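Local coordinates for Lmo0305 protein (Listeria monocytogenes, PDB 3PJ0), which belongs to the beta-eliminating lyase family of fold-type I PLP-dependent proteins and carries pyridoxal phosphate on a lysine, its precise function not being assigned, at residues 29-34 with 250-255; 91-96 with 139-144; 181-186 with 258-263. All coordinates share one frame; numbering follows the deposited sequence. Where two conformers were deposited one is given.

Contact 1: residues 29-34 with 250-255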
loop_
_atom_site.group_PDB
_atom_site.type_symbol
_atom_site.label_atom_id
_atom_site.label_comp_id
_atom_site.label_asym_id
_atom_site.label_seq_id
_atom_site.Cartn_x
_atom_site.Cartn_y
_atom_site.Cartn_z
ATOM N N THR A 29 9.227 -14.606 -6.821
ATOM C CA THR A 29 9.351 -16.064 -6.639
ATOM C C THR A 29 10.758 -16.410 -6.103
ATOM O O THR A 29 10.886 -17.261 -5.213
ATOM C CB THR A 29 8.981 -16.869 -7.910
ATOM O OG1 THR A 29 9.890 -16.563 -8.955
ATOM C CG2 THR A 29 7.531 -16.586 -8.365
ATOM N N GLU A 30 11.792 -15.712 -6.574
ATOM C CA GLU A 30 13.155 -15.948 -6.036
ATOM C C GLU A 30 13.197 -15.659 -4.529
ATOM O O GLU A 30 13.770 -16.439 -3.740
ATOM C CB GLU A 30 14.264 -15.145 -6.768
ATOM C CG GLU A 30 15.671 -15.340 -6.095
ATOM C CD GLU A 30 16.811 -14.557 -6.748
ATOM O OE1 GLU A 30 16.703 -14.233 -7.956
ATOM O OE2 GLU A 30 17.828 -14.290 -6.057
ATOM N N ALA A 31 12.576 -14.552 -4.118
ATOM C CA ALA A 31 12.561 -14.185 -2.709
ATOM C C ALA A 31 11.832 -15.211 -1.843
ATOM O O ALA A 31 12.148 -15.339 -0.658
ATOM C CB ALA A 31 11.920 -12.778 -2.504
ATOM N N LEU A 32 10.871 -15.922 -2.414
ATOM C CA LEU A 32 10.073 -16.898 -1.649
ATOM C C LEU A 32 10.672 -18.299 -1.613
ATOM O O LEU A 32 10.120 -19.183 -0.971
ATOM C CB LEU A 32 8.660 -16.986 -2.190
ATOM C CG LEU A 32 7.817 -15.719 -2.057
ATOM C CD1 LEU A 32 6.427 -15.984 -2.691
ATOM C CD2 LEU A 32 7.724 -15.305 -0.602
ATOM N N GLN A 33 11.813 -18.500 -2.277
ATOM C CA GLN A 33 12.392 -19.847 -2.354
ATOM C C GLN A 33 12.659 -20.450 -0.998
ATOM O O GLN A 33 12.387 -21.637 -0.792
ATOM C CB GLN A 33 13.676 -19.848 -3.204
ATOM C CG GLN A 33 13.356 -19.647 -4.691
ATOM C CD GLN A 33 14.557 -19.672 -5.585
ATOM O OE1 GLN A 33 15.665 -19.317 -5.180
ATOM N NE2 GLN A 33 14.325 -20.038 -6.872
ATOM N N ASN A 34 13.238 -19.657 -0.097
ATOM C CA ASN A 34 13.610 -20.179 1.230
ATOM C C ASN A 34 12.553 -20.007 2.323
ATOM O O ASN A 34 12.816 -20.316 3.481
ATOM C CB ASN A 34 14.948 -19.587 1.712
ATOM C CG ASN A 34 14.844 -18.102 2.091
ATOM O OD1 ASN A 34 13.845 -17.461 1.834
ATOM N ND2 ASN A 34 15.911 -17.558 2.700
ATOM N N ASP A 250 13.381 -7.887 2.778
ATOM C CA ASP A 250 14.432 -8.546 3.601
ATOM C C ASP A 250 15.369 -9.412 2.737
ATOM O O ASP A 250 16.594 -9.366 2.888
ATOM C CB ASP A 250 13.777 -9.348 4.709
ATOM C CG ASP A 250 14.702 -9.580 5.895
ATOM O OD1 ASP A 250 15.719 -8.863 6.045
ATOM O OD2 ASP A 250 14.400 -10.501 6.679
ATOM N N TYR A 251 14.806 -10.146 1.787
ATOM C CA TYR A 251 15.617 -10.999 0.901
ATOM C C TYR A 251 16.644 -10.186 0.124
ATOM O O TYR A 251 17.837 -10.510 0.146
ATOM C CB TYR A 251 14.716 -11.806 -0.089
ATOM C CG TYR A 251 15.504 -12.625 -1.057
ATOM C CD1 TYR A 251 16.048 -13.869 -0.673
ATOM C CD2 TYR A 251 15.717 -12.194 -2.369
ATOM C CE1 TYR A 251 16.776 -14.635 -1.554
ATOM C CE2 TYR A 251 16.451 -12.951 -3.237
ATOM C CZ TYR A 251 16.988 -14.180 -2.818
ATOM O OH TYR A 251 17.744 -14.947 -3.677
ATOM N N TYR A 252 16.172 -9.165 -0.598
ATOM C CA TYR A 252 17.051 -8.340 -1.444
ATOM C C TYR A 252 17.975 -7.476 -0.605
ATOM O O TYR A 252 19.133 -7.211 -1.020
ATOM C CB TYR A 252 16.240 -7.554 -2.494
ATOM C CG TYR A 252 15.704 -8.524 -3.507
ATOM C CD1 TYR A 252 16.581 -9.154 -4.377
ATOM C CD2 TYR A 252 14.368 -8.898 -3.545
ATOM C CE1 TYR A 252 16.147 -10.055 -5.281
ATOM C CE2 TYR A 252 13.908 -9.838 -4.474
ATOM C CZ TYR A 252 14.820 -10.433 -5.318
ATOM O OH TYR A 252 14.483 -11.385 -6.251
ATOM N N PHE A 253 17.525 -7.081 0.600
ATOM C CA PHE A 253 18.454 -6.360 1.500
ATOM C C PHE A 253 19.671 -7.256 1.817
ATOM O O PHE A 253 20.832 -6.841 1.698
ATOM C CB PHE A 253 17.747 -5.937 2.798
ATOM C CG PHE A 253 18.609 -5.173 3.720
ATOM C CD1 PHE A 253 18.756 -3.820 3.578
ATOM C CD2 PHE A 253 19.302 -5.813 4.729
ATOM C CE1 PHE A 253 19.632 -3.093 4.440
ATOM C CE2 PHE A 253 20.157 -5.090 5.609
ATOM C CZ PHE A 253 20.297 -3.725 5.445
ATOM N N GLU A 254 19.424 -8.515 2.188
ATOM C CA GLU A 254 20.540 -9.387 2.554
ATOM C C GLU A 254 21.385 -9.749 1.337
ATOM O O GLU A 254 22.611 -9.870 1.434
ATOM C CB GLU A 254 20.054 -10.634 3.307
ATOM C CG GLU A 254 19.545 -10.355 4.695
ATOM C CD GLU A 254 20.643 -9.852 5.634
ATOM O OE1 GLU A 254 21.783 -10.336 5.526
ATOM O OE2 GLU A 254 20.357 -8.987 6.476
ATOM N N LYS A 255 20.731 -9.872 0.181
ATOM C CA LYS A 255 21.425 -10.194 -1.050
ATOM C C LYS A 255 22.314 -9.079 -1.522
ATOM O O LYS A 255 23.388 -9.356 -1.999
ATOM C CB LYS A 255 20.427 -10.488 -2.165
ATOM C CG LYS A 255 21.044 -10.779 -3.545
ATOM C CD LYS A 255 19.887 -10.985 -4.545
ATOM C CE LYS A 255 20.345 -11.096 -5.961
ATOM N NZ LYS A 255 21.062 -12.393 -6.266
HETATM O O HOH W 1 15.844 -10.948 -8.775
HETATM O O HOH W 2 17.210 -17.833 -3.456
#
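The ring of Y251 carries the backbone of helix 25-31 on one face: A31 CA sits over it, 3.8 Å from the centroid and 18° off the normal, a CH-pi contact, with E30 O above the same face, toward the rim. At the edge, in plane, lies E30 OE2. The next ring along, Y252, has CD2 of Y251 over the centre of one face, while A31 CB reaches it obliquely. In this fold-type I PLP-dependent chain the two tyrosines project from helix 243-256 and hold helix 25-31 against it.

Y251 puts CG anti to its backbone N (chi1 177°), which carries the phenol along A31 to the carboxylate of E30. That glutamate is itself stretched out, with CG anti to its backbone N and the chain extended beyond, and crosses the phenol at about a right angle, the carboxylate plane turned 83° from the ring. Y251 OH donates to the anti lone pair of E30 OE2 at only 2.5 Å, a very short bond. K255 NZ adds a long salt bridge to the same oxygen at 3.8 Å, so one carboxylate oxygen takes both partners; the ammonium would be expected to favour the charged form of E30. A31 CB lies beside the root of the phenol, 3.8 Å from Y251 CB, and also touches Y252 CE2.

Y252 OH hydrogen-bonds to V27 O, one turn before A31, so both phenols hold helix 25-31. That helix also meets the second subunit: T29 OG1 bonds to D37 of that subunit. A water donates to Q33 OE1 at 2.7 Å and to Y251 OH at 2.9 Å.

Contact 2: residues 91-96 with 139-144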
loop_
_atom_site.group_PDB
_atom_site.type_symbol
_atom_site.label_atom_id
_atom_site.label_comp_id
_atom_site.label_asym_id
_atom_site.label_seq_id
_atom_site.Cartn_x
_atom_site.Cartn_y
_atom_site.Cartn_z
ATOM N N ARG A 91 4.920 24.879 8.675
ATOM C CA ARG A 91 5.918 25.172 7.643
ATOM C C ARG A 91 7.067 24.172 7.790
ATOM O O ARG A 91 7.451 23.820 8.911
ATOM C CB ARG A 91 6.452 26.611 7.733
ATOM C CG ARG A 91 5.593 27.673 7.010
ATOM C CD ARG A 91 4.234 27.816 7.592
ATOM N NE ARG A 91 4.298 28.165 9.012
ATOM C CZ ARG A 91 3.255 28.203 9.839
ATOM N NH1 ARG A 91 2.027 27.930 9.400
ATOM N NH2 ARG A 91 3.448 28.520 11.121
ATOM N N VAL A 92 7.585 23.701 6.665
ATOM C CA VAL A 92 8.797 22.846 6.633
ATOM C C VAL A 92 9.746 23.418 5.588
ATOM O O VAL A 92 9.345 24.307 4.826
ATOM C CB VAL A 92 8.503 21.374 6.324
ATOM C CG1 VAL A 92 7.546 20.806 7.353
ATOM C CG2 VAL A 92 7.929 21.185 4.910
ATOM N N ALA A 93 10.976 22.910 5.520
ATOM C CA ALA A 93 11.918 23.390 4.536
ATOM C C ALA A 93 12.707 22.247 3.913
ATOM O O ALA A 93 13.108 21.301 4.592
ATOM C CB ALA A 93 12.887 24.455 5.153
ATOM N N TYR A 94 12.892 22.330 2.610
ATOM C CA TYR A 94 13.659 21.340 1.902
ATOM C C TYR A 94 14.111 21.822 0.512
ATOM O O TYR A 94 13.716 22.898 0.067
ATOM C CB TYR A 94 12.891 20.035 1.805
ATOM C CG TYR A 94 11.468 20.064 1.218
ATOM C CD1 TYR A 94 11.149 20.774 0.068
ATOM C CD2 TYR A 94 10.448 19.268 1.794
ATOM C CE1 TYR A 94 9.842 20.728 -0.476
ATOM C CE2 TYR A 94 9.179 19.202 1.255
ATOM C CZ TYR A 94 8.864 19.928 0.135
ATOM O OH TYR A 94 7.570 19.839 -0.367
ATOM N N HIS A 95 14.931 21.012 -0.158
ATOM C CA HIS A 95 15.422 21.340 -1.478
ATOM C C HIS A 95 14.225 21.487 -2.456
ATOM O O HIS A 95 13.236 20.754 -2.338
ATOM C CB HIS A 95 16.366 20.230 -1.968
ATOM C CG HIS A 95 17.107 20.564 -3.231
ATOM N ND1 HIS A 95 16.573 20.356 -4.479
ATOM C CD2 HIS A 95 18.350 21.066 -3.434
ATOM C CE1 HIS A 95 17.443 20.743 -5.401
ATOM N NE2 HIS A 95 18.533 21.178 -4.790
ATOM N N PRO A 96 14.299 22.420 -3.421
ATOM C CA PRO A 96 13.226 22.612 -4.419
ATOM C C PRO A 96 12.757 21.327 -5.178
ATOM O O PRO A 96 11.600 21.230 -5.607
ATOM C CB PRO A 96 13.876 23.574 -5.431
ATOM C CG PRO A 96 14.815 24.354 -4.633
ATOM C CD PRO A 96 15.386 23.396 -3.624
ATOM N N SER A 139 9.003 23.818 11.442
ATOM C CA SER A 139 8.975 22.689 12.370
ATOM C C SER A 139 10.077 21.693 12.046
ATOM O O SER A 139 10.649 21.075 12.951
ATOM C CB SER A 139 7.631 21.956 12.350
ATOM O OG SER A 139 7.259 21.581 11.033
ATOM N N SER A 140 10.324 21.489 10.751
ATOM C CA SER A 140 11.378 20.590 10.328
ATOM C C SER A 140 12.040 20.989 9.007
ATOM O O SER A 140 11.506 21.793 8.201
ATOM C CB SER A 140 10.821 19.170 10.162
ATOM O OG SER A 140 10.005 19.128 9.029
ATOM N N VAL A 141 13.234 20.437 8.840
ATOM C CA VAL A 141 14.007 20.508 7.616
ATOM C C VAL A 141 14.136 19.053 7.199
ATOM O O VAL A 141 14.363 18.153 8.038
ATOM C CB VAL A 141 15.406 21.146 7.849
ATOM C CG1 VAL A 141 16.339 20.944 6.653
ATOM C CG2 VAL A 141 15.254 22.624 8.148
ATOM N N LEU A 142 14.012 18.828 5.905
ATOM C CA LEU A 142 14.160 17.489 5.328
ATOM C C LEU A 142 15.375 17.541 4.443
ATOM O O LEU A 142 15.536 18.482 3.664
ATOM C CB LEU A 142 12.912 17.107 4.527
ATOM C CG LEU A 142 12.929 15.790 3.718
ATOM C CD1 LEU A 142 11.468 15.308 3.497
ATOM C CD2 LEU A 142 13.669 15.879 2.366
ATOM N N ILE A 143 16.248 16.544 4.589
ATOM C CA ILE A 143 17.480 16.413 3.804
ATOM C C ILE A 143 17.432 15.080 3.046
ATOM O O ILE A 143 17.092 14.045 3.601
ATOM C CB ILE A 143 18.730 16.390 4.735
ATOM C CG1 ILE A 143 18.774 17.630 5.630
ATOM C CG2 ILE A 143 19.991 16.139 3.949
ATOM C CD1 ILE A 143 18.863 18.977 4.897
ATOM N N GLU A 144 17.767 15.112 1.764
ATOM C CA GLU A 144 17.792 13.895 0.921
ATOM C C GLU A 144 19.264 13.559 0.603
ATOM O O GLU A 144 19.945 14.349 -0.046
ATOM C CB GLU A 144 17.009 14.151 -0.373
ATOM C CG GLU A 144 16.902 12.953 -1.284
ATOM C CD GLU A 144 16.318 13.288 -2.662
ATOM O OE1 GLU A 144 15.285 14.008 -2.747
ATOM O OE2 GLU A 144 16.912 12.810 -3.639
HETATM O O HOH W 3 16.066 18.546 1.050
#
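V92 and S140 turn their side chains to one face of the sheet, and A93 and V141 turn theirs to the other, as neighbouring parallel strands do. Strands 91-94 and 140-144 lie side by side in the mixed seven-stranded sheet of the fold-type I PLP-dependent fold, their short axes 4.8 Å apart and running 26° from parallel.

On the first face, V92 holds CG1 anti to its carbonyl carbon, and this methyl comes within 3.4 Å of S140 OG. S140 sets that hydroxyl in the crowded position between its own N and carbonyl carbon, chi1 72°, which turns it to the valine. On the other face A93 CB meets V141 CG2 at 4.2 Å. Farther along, Y94 and L142 touch through their first carbons, CB to CB, with L142 CB near the plane of the phenol at its edge. The tyrosine ring then swings away towards strand 115-118, and its OH bonds to E101.

The backbone fixes this register. A93 is gripped twice, its N donating to S140 O and its O accepting from L142 N, the latter nearly along the C=O axis. Helix 72-87 packs on the face of S140 and L142, and S139 OG has N89 O as its main partner. At the start of the pair, S139 N donates to R91 O at 3.0 Å with an N-H...O angle of 162°; where the strands part, a water bridges H95 N and L142 O, 2.7 Å from the latter.

Contact 3: residues 181-186 with 258-263; sequences LWEITP and GKMAEY
The selenium of M260, a selenomethionine, lies against the turn W182-E183, 4.0 Å from W182 CB and 4.0 Å from E183 CG. This is the packing of the first turn of helix 260-275 against the segment that follows strand 173-178 and leads into helix 185-188 of the fold-type I PLP-dependent fold. No direct hydrogen bond joins the two segments, so shape carries most of the contact.

M260 reaches across because its CG is anti to its carbonyl carbon (chi1 -60°) and the chain then bends at chi2 (-64°) and at chi3. This course lays CG against the carbonyl of W182, 3.3 Å from its O, and sets the selenium against that same W182-E183 peptide, where it crosses the E183 side chain obliquely. Beside it, the P186 ring points at the helix: its CG stands 3.6 Å from A261 N and 3.9 Å from M260 CB, while P186 CB meets A261 CB on the more exposed side.

Further out, W182 directs its indole away from M260 into the core. Its NE1 bonds to S205 O, its ring meets F253 edge-to-face, and I60 and L61 of helix 48-61 pack on it, which fixes the turn that M260 rests on. On the opposite segment, K259 and Y263 both reach D338, by a salt bridge and a hydrogen bond, and Y263 N closes the first helical turn on K259 O. A water links the two segments, donating to E183 O at 3.0 Å and to M260 O at 2.8 Å.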
loop_
_atom_site.group_PDB
_atom_site.type_symbol
_atom_site.label_atom_id
_atom_site.label_comp_id
_atom_site.label_asym_id
_atom_site.label_seq_id
_atom_site.Cartn_x
_atom_site.Cartn_y
_atom_site.Cartn_z
ATOM N N LEU A 181 19.852 5.801 1.091
ATOM C CA LEU A 181 20.847 5.797 2.172
ATOM C C LEU A 181 21.932 4.722 2.052
ATOM O O LEU A 181 23.113 4.985 2.307
ATOM C CB LEU A 181 20.166 5.598 3.528
ATOM C CG LEU A 181 21.100 5.506 4.746
ATOM C CD1 LEU A 181 21.906 6.831 4.968
ATOM C CD2 LEU A 181 20.244 5.147 5.968
ATOM N N TRP A 182 21.534 3.512 1.717
ATOM C CA TRP A 182 22.446 2.381 1.687
ATOM C C TRP A 182 23.608 2.643 0.717
ATOM O O TRP A 182 24.748 2.277 0.970
ATOM C CB TRP A 182 21.717 1.106 1.270
ATOM C CG TRP A 182 20.353 0.900 1.953
ATOM C CD1 TRP A 182 19.143 0.897 1.325
ATOM C CD2 TRP A 182 20.073 0.682 3.342
ATOM N NE1 TRP A 182 18.130 0.664 2.218
ATOM C CE2 TRP A 182 18.665 0.549 3.468
ATOM C CE3 TRP A 182 20.859 0.596 4.494
ATOM C CZ2 TRP A 182 18.028 0.342 4.709
ATOM C CZ3 TRP A 182 20.231 0.381 5.714
ATOM C CH2 TRP A 182 18.824 0.243 5.804
ATOM N N GLU A 183 23.282 3.319 -0.375
ATOM C CA GLU A 183 24.237 3.617 -1.425
ATOM C C GLU A 183 25.327 4.630 -1.067
ATOM O O GLU A 183 26.332 4.709 -1.792
ATOM C CB GLU A 183 23.490 4.156 -2.657
ATOM C CG GLU A 183 22.524 3.206 -3.318
ATOM C CD GLU A 183 21.089 3.258 -2.821
ATOM O OE1 GLU A 183 20.858 3.167 -1.608
ATOM O OE2 GLU A 183 20.182 3.319 -3.689
ATOM N N ILE A 184 25.128 5.426 -0.007
ATOM C CA ILE A 184 26.100 6.474 0.365
ATOM C C ILE A 184 27.089 6.120 1.498
ATOM O O ILE A 184 28.062 6.835 1.718
ATOM C CB ILE A 184 25.386 7.821 0.700
ATOM C CG1 ILE A 184 24.636 7.782 2.048
ATOM C CG2 ILE A 184 24.452 8.226 -0.425
ATOM C CD1 ILE A 184 23.979 9.073 2.432
ATOM N N THR A 185 26.887 5.012 2.190
ATOM C CA THR A 185 27.810 4.666 3.287
ATOM C C THR A 185 29.250 4.454 2.794
ATOM O O THR A 185 30.187 4.862 3.463
ATOM C CB THR A 185 27.299 3.506 4.161
ATOM O OG1 THR A 185 27.291 2.287 3.424
ATOM C CG2 THR A 185 25.897 3.801 4.670
ATOM N N PRO A 186 29.440 3.875 1.584
ATOM C CA PRO A 186 30.862 3.730 1.137
ATOM C C PRO A 186 31.635 5.062 0.988
ATOM O O PRO A 186 32.776 5.183 1.481
ATOM C CB PRO A 186 30.740 3.008 -0.213
ATOM C CG PRO A 186 29.403 2.294 -0.138
ATOM C CD PRO A 186 28.498 3.205 0.670
ATOM N N GLY A 258 25.657 -5.901 0.998
ATOM C CA GLY A 258 27.100 -6.036 0.967
ATOM C C GLY A 258 27.773 -5.583 -0.327
ATOM O O GLY A 258 29.017 -5.598 -0.423
ATOM N N LYS A 259 26.974 -5.212 -1.330
ATOM C CA LYS A 259 27.481 -4.744 -2.622
ATOM C C LYS A 259 27.545 -3.220 -2.785
ATOM O O LYS A 259 27.917 -2.738 -3.862
ATOM C CB LYS A 259 26.623 -5.296 -3.757
ATOM C CG LYS A 259 26.580 -6.815 -3.838
ATOM C CD LYS A 259 25.937 -7.257 -5.144
ATOM C CE LYS A 259 25.744 -8.766 -5.234
ATOM N NZ LYS A 259 24.927 -9.157 -6.430
HETATM N N MSE A 260 27.168 -2.452 -1.769
HETATM C CA MSE A 260 27.148 -0.993 -1.931
HETATM C C MSE A 260 28.508 -0.424 -2.328
HETATM O O MSE A 260 28.569 0.465 -3.189
HETATM C CB MSE A 260 26.558 -0.279 -0.696
HETATM C CG MSE A 260 25.122 -0.700 -0.400
HETATM SE SE MSE A 260 23.912 -0.198 -1.829
HETATM C CE MSE A 260 22.715 -1.769 -1.801
ATOM N N ALA A 261 29.585 -0.904 -1.712
ATOM C CA ALA A 261 30.947 -0.436 -2.067
ATOM C C ALA A 261 31.320 -0.797 -3.512
ATOM O O ALA A 261 31.947 0.005 -4.223
ATOM C CB ALA A 261 31.976 -0.977 -1.088
ATOM N N GLU A 262 30.957 -2.015 -3.917
ATOM C CA GLU A 262 31.172 -2.523 -5.285
ATOM C C GLU A 262 30.453 -1.637 -6.330
ATOM O O GLU A 262 31.008 -1.337 -7.408
ATOM C CB GLU A 262 30.652 -3.969 -5.380
ATOM C CG GLU A 262 30.565 -4.519 -6.782
ATOM C CD GLU A 262 29.819 -5.847 -6.873
ATOM O OE1 GLU A 262 29.829 -6.641 -5.904
ATOM O OE2 GLU A 262 29.254 -6.095 -7.963
ATOM N N TYR A 263 29.202 -1.270 -6.033
ATOM C CA TYR A 263 28.413 -0.419 -6.940
ATOM C C TYR A 263 29.010 0.975 -7.017
ATOM O O TYR A 263 29.003 1.578 -8.068
ATOM C CB TYR A 263 26.924 -0.267 -6.516
ATOM C CG TYR A 263 26.073 -1.525 -6.448
ATOM C CD1 TYR A 263 26.353 -2.656 -7.229
ATOM C CD2 TYR A 263 24.918 -1.537 -5.667
ATOM C CE1 TYR A 263 25.534 -3.776 -7.163
ATOM C CE2 TYR A 263 24.088 -2.637 -5.617
ATOM C CZ TYR A 263 24.403 -3.746 -6.348
ATOM O OH TYR A 263 23.547 -4.813 -6.295
HETATM O O HOH W 4 26.752 2.530 -3.806
#

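How the contacts relate
Contact 2 is a buried strand pair held by backbone hydrogen bonds, and no other protein chain reaches it. Contact 3 lies closest to the chain's centre and is also mostly buried, but relies on apolar side-chain packing, with a water as a polar link. Contact 1 is only partly buried, lies beside the second subunit, and mixes ring packing with a charged, water-bridged edge. Contacts 1 and 3 share a neighbourhood: helices 243-256 and 260-275 follow one another, and F253 CE1 touches W182 CH2 at 3.7 Å. Contact 2 sits across the chain's centre from contact 1, centres 34 Å apart, and comes within about 7 Å of contact 3 at the nearest atoms.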